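Local structure of glycinin A3B4 subunit (Glycine max, 2D5F) at residues Leu362-Ser368 with Lys445-Ala450. The protein probably serves as a seed storage protein of the 11S globulin family, built from two cupin domains and assembled as a hexamer. Numbering follows the deposited sequence.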
ATOM      1  N   LEU B 362      10.620  -9.404   6.186  1.00 19.82           N
ATOM      2  CA  LEU B 362      11.535  -9.427   5.054  1.00 19.15           C
ATOM      3  C   LEU B 362      11.178  -8.409   3.977  1.00 23.72           C
ATOM      4  O   LEU B 362      12.038  -7.985   3.207  1.00 21.71           O
ATOM      5  CB  LEU B 362      11.588 -10.838   4.460  1.00 17.44           C
ATOM      6  CG  LEU B 362      12.241 -11.864   5.396  1.00 17.00           C
ATOM      7  CD1 LEU B 362      12.117 -13.260   4.830  1.00 16.21           C
ATOM      8  CD2 LEU B 362      13.701 -11.486   5.607  1.00 18.07           C
ATOM      9  N   ARG B 363       9.914  -8.006   3.928  1.00 22.74           N
ATOM     10  CA  ARG B 363       9.484  -7.038   2.932  1.00 24.74           C
ATOM     11  C   ARG B 363      10.295  -5.745   3.023  1.00 26.58           C
ATOM     12  O   ARG B 363      10.685  -5.178   2.006  1.00 25.98           O
ATOM     13  CB  ARG B 363       7.998  -6.736   3.099  1.00 22.90           C
ATOM     14  CG  ARG B 363       7.403  -6.000   1.921  1.00 28.46           C
ATOM     15  CD  ARG B 363       5.905  -6.231   1.846  1.00 42.43           C
ATOM     16  NE  ARG B 363       5.431  -6.141   0.469  1.00 49.06           N
ATOM     17  CZ  ARG B 363       5.436  -5.024  -0.251  1.00 58.38           C
ATOM     18  NH1 ARG B 363       5.886  -3.892   0.275  1.00 56.35           N
ATOM     19  NH2 ARG B 363       5.002  -5.041  -1.505  1.00 61.35           N
ATOM     20  N   GLN B 364      10.572  -5.287   4.236  1.00 20.61           N
ATOM     21  CA  GLN B 364      11.355  -4.065   4.390  1.00 25.39           C
ATOM     22  C   GLN B 364      12.865  -4.280   4.308  1.00 26.86           C
ATOM     23  O   GLN B 364      13.611  -3.323   4.124  1.00 27.94           O
ATOM     24  CB  GLN B 364      11.025  -3.385   5.722  1.00 34.08           C
ATOM     25  CG  GLN B 364       9.613  -2.824   5.800  1.00 49.52           C
ATOM     26  CD  GLN B 364       9.260  -1.945   4.607  1.00 58.16           C
ATOM     27  OE1 GLN B 364       9.046  -2.436   3.497  1.00 62.45           O
ATOM     28  NE2 GLN B 364       9.203  -0.637   4.832  1.00 63.76           N
ATOM     29  N   PHE B 365      13.317  -5.528   4.424  1.00 23.73           N
ATOM     30  CA  PHE B 365      14.752  -5.806   4.392  1.00 20.76           C
ATOM     31  C   PHE B 365      15.314  -6.275   3.052  1.00 24.65           C
ATOM     32  O   PHE B 365      16.528  -6.429   2.908  1.00 22.90           O
ATOM     33  CB  PHE B 365      15.104  -6.820   5.478  1.00 18.35           C
ATOM     34  CG  PHE B 365      14.535  -6.477   6.824  1.00 24.73           C
ATOM     35  CD1 PHE B 365      14.505  -5.155   7.268  1.00 25.85           C
ATOM     36  CD2 PHE B 365      14.028  -7.473   7.649  1.00 29.76           C
ATOM     37  CE1 PHE B 365      13.976  -4.832   8.516  1.00 23.39           C
ATOM     38  CE2 PHE B 365      13.496  -7.162   8.902  1.00 27.78           C
ATOM     39  CZ  PHE B 365      13.469  -5.835   9.337  1.00 26.62           C
ATOM     40  N   GLY B 366      14.437  -6.504   2.080  1.00 19.89           N
ATOM     41  CA  GLY B 366      14.883  -6.937   0.762  1.00 21.15           C
ATOM     42  C   GLY B 366      15.671  -8.239   0.710  1.00 25.36           C
ATOM     43  O   GLY B 366      16.633  -8.366  -0.059  1.00 20.12           O
ATOM     44  N   LEU B 367      15.267  -9.219   1.509  1.00 19.71           N
ATOM     45  CA  LEU B 367      15.958 -10.500   1.523  1.00 20.68           C
ATOM     46  C   LEU B 367      15.021 -11.692   1.573  1.00 17.49           C
ATOM     47  O   LEU B 367      13.939 -11.621   2.136  1.00 19.70           O
ATOM     48  CB  LEU B 367      16.902 -10.580   2.720  1.00 23.32           C
ATOM     49  CG  LEU B 367      18.196  -9.773   2.682  1.00 24.53           C
ATOM     50  CD1 LEU B 367      18.803  -9.753   4.068  1.00 22.58           C
ATOM     51  CD2 LEU B 367      19.164 -10.392   1.674  1.00 21.39           C
ATOM     52  N   SER B 368      15.456 -12.791   0.971  1.00 18.49           N
ATOM     53  CA  SER B 368      14.703 -14.036   0.986  1.00 16.44           C
ATOM     54  C   SER B 368      15.716 -15.161   0.854  1.00 14.00           C
ATOM     55  O   SER B 368      16.915 -14.916   0.720  1.00 13.92           O
ATOM     56  CB  SER B 368      13.679 -14.087  -0.153  1.00 17.54           C
ATOM     57  OG  SER B 368      14.288 -13.905  -1.407  1.00 23.86           O
ATOM     58  N   LYS B 445      18.993 -14.626  -1.278  1.00 18.40           N
ATOM     59  CA  LYS B 445      18.681 -13.829  -2.462  1.00 15.87           C
ATOM     60  C   LYS B 445      18.344 -12.414  -2.007  1.00 14.96           C
ATOM     61  O   LYS B 445      17.583 -12.225  -1.052  1.00 15.01           O
ATOM     62  CB  LYS B 445      17.519 -14.456  -3.240  1.00 17.82           C
ATOM     63  CG  LYS B 445      17.811 -15.897  -3.669  1.00 21.81           C
ATOM     64  CD  LYS B 445      16.735 -16.472  -4.573  1.00 16.59           C
ATOM     65  CE  LYS B 445      17.040 -17.924  -4.910  1.00 15.91           C
ATOM     66  NZ  LYS B 445      16.005 -18.494  -5.810  1.00 17.94           N
ATOM     67  N   THR B 446      18.920 -11.426  -2.692  1.00 13.85           N
ATOM     68  CA  THR B 446      18.730 -10.023  -2.335  1.00 16.79           C
ATOM     69  C   THR B 446      17.443  -9.332  -2.798  1.00 18.09           C
ATOM     70  O   THR B 446      17.466  -8.250  -3.392  1.00 18.50           O
ATOM     71  CB  THR B 446      19.958  -9.182  -2.769  1.00 16.03           C
ATOM     72  OG1 THR B 446      20.246  -9.420  -4.151  1.00 15.63           O
ATOM     73  CG2 THR B 446      21.175  -9.568  -1.935  1.00 19.97           C
ATOM     74  N   HIS B 447      16.321  -9.977  -2.507  1.00 22.24           N
ATOM     75  CA  HIS B 447      15.004  -9.446  -2.809  1.00 22.73           C
ATOM     76  C   HIS B 447      14.061 -10.137  -1.828  1.00 17.23           C
ATOM     77  O   HIS B 447      14.231 -11.324  -1.540  1.00 18.43           O
ATOM     78  CB  HIS B 447      14.612  -9.735  -4.258  1.00 17.77           C
ATOM     79  CG  HIS B 447      13.389  -8.996  -4.708  1.00 18.33           C
ATOM     80  ND1 HIS B 447      12.114  -9.356  -4.323  1.00 21.42           N
ATOM     81  CD2 HIS B 447      13.250  -7.897  -5.488  1.00 22.26           C
ATOM     82  CE1 HIS B 447      11.243  -8.511  -4.847  1.00 25.45           C
ATOM     83  NE2 HIS B 447      11.906  -7.616  -5.557  1.00 23.30           N
ATOM     84  N   HIS B 448      13.081  -9.390  -1.308  1.00 20.84           N
ATOM     85  CA  HIS B 448      12.122  -9.908  -0.325  1.00 17.54           C
ATOM     86  C   HIS B 448      11.223 -11.013  -0.865  1.00 18.84           C
ATOM     87  O   HIS B 448      10.653 -11.790  -0.102  1.00 19.02           O
ATOM     88  CB  HIS B 448      11.259  -8.761   0.230  1.00 18.86           C
ATOM     89  CG  HIS B 448      10.184  -8.289  -0.706  1.00 23.38           C
ATOM     90  ND1 HIS B 448       8.935  -8.875  -0.767  1.00 24.77           N
ATOM     91  CD2 HIS B 448      10.169  -7.283  -1.616  1.00 20.93           C
ATOM     92  CE1 HIS B 448       8.199  -8.251  -1.670  1.00 23.11           C
ATOM     93  NE2 HIS B 448       8.926  -7.282  -2.200  1.00 21.51           N
ATOM     94  N   ASN B 449      11.097 -11.072  -2.184  1.00 19.20           N
ATOM     95  CA  ASN B 449      10.270 -12.078  -2.844  1.00 18.78           C
ATOM     96  C   ASN B 449      10.942 -12.441  -4.173  1.00 18.13           C
ATOM     97  O   ASN B 449      10.395 -12.214  -5.249  1.00 16.92           O
ATOM     98  CB  ASN B 449       8.860 -11.516  -3.084  1.00 20.75           C
ATOM     99  CG  ASN B 449       7.877 -12.574  -3.555  1.00 31.17           C
ATOM    100  OD1 ASN B 449       8.144 -13.774  -3.463  1.00 33.38           O
ATOM    101  ND2 ASN B 449       6.727 -12.135  -4.050  1.00 36.97           N
ATOM    102  N   ALA B 450      12.147 -12.995  -4.076  1.00 16.90           N
ATOM    103  CA  ALA B 450      12.919 -13.380  -5.246  1.00 15.82           C
ATOM    104  C   ALA B 450      12.183 -14.456  -6.037  1.00 21.13           C
ATOM    105  O   ALA B 450      11.645 -15.401  -5.466  1.00 26.83           O
ATOM    106  CB  ALA B 450      14.289 -13.882  -4.813  1.00 20.06           C
TER
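A side chain can carry hydrogen bonding past the last pair of a beta ladder, and the C-terminal cupin domain offers an example where neighbouring strands 368-374 and 438-445 meet. Their ladder closes with Ser-368 and Lys-445, an antiparallel hydrogen-bonded pair: Ser-368 N donates to Lys-445 O at 3.0 Å, and Lys-445 N to Ser-368 O at 2.9 Å. Beyond it segment 445-450 turns sharply through an inverse gamma turn centred on Thr-446, while 362-368 arrives from a short, weakly bonded helix, 362-365, through Gly-366 with positive phi. The backbones still stay close, Gly-366 CA lying 4.2 Å from His-448 CA, and His-448 CA makes a CA-H...O contact of 3.5 Å with Leu-367 O.

Among the side chains, Ser-368 OG donates a 2.6 Å hydrogen bond to His-447 O and packs 3.4 Å from Ala-450 CB. His-448 CB rests 3.2 Å from Leu-362 O, and Arg-363 CG lies over one face of the imidazole, whose ND1 is hydrogen-bonded to Ser-356. Leu-362 and Leu-367 both reach Met-68 of the N-terminal cupin domain, while Thr-446 OG1 bonds to Gln-155 of a third subunit.

Two backbone hydrogen bonds and one from the Ser-368 hydroxyl thus join the segments, while leucine packing on Met-68 and a Gln-364 O to Asn-153 hydrogen bond tie the junction to the N-terminal cupin domain.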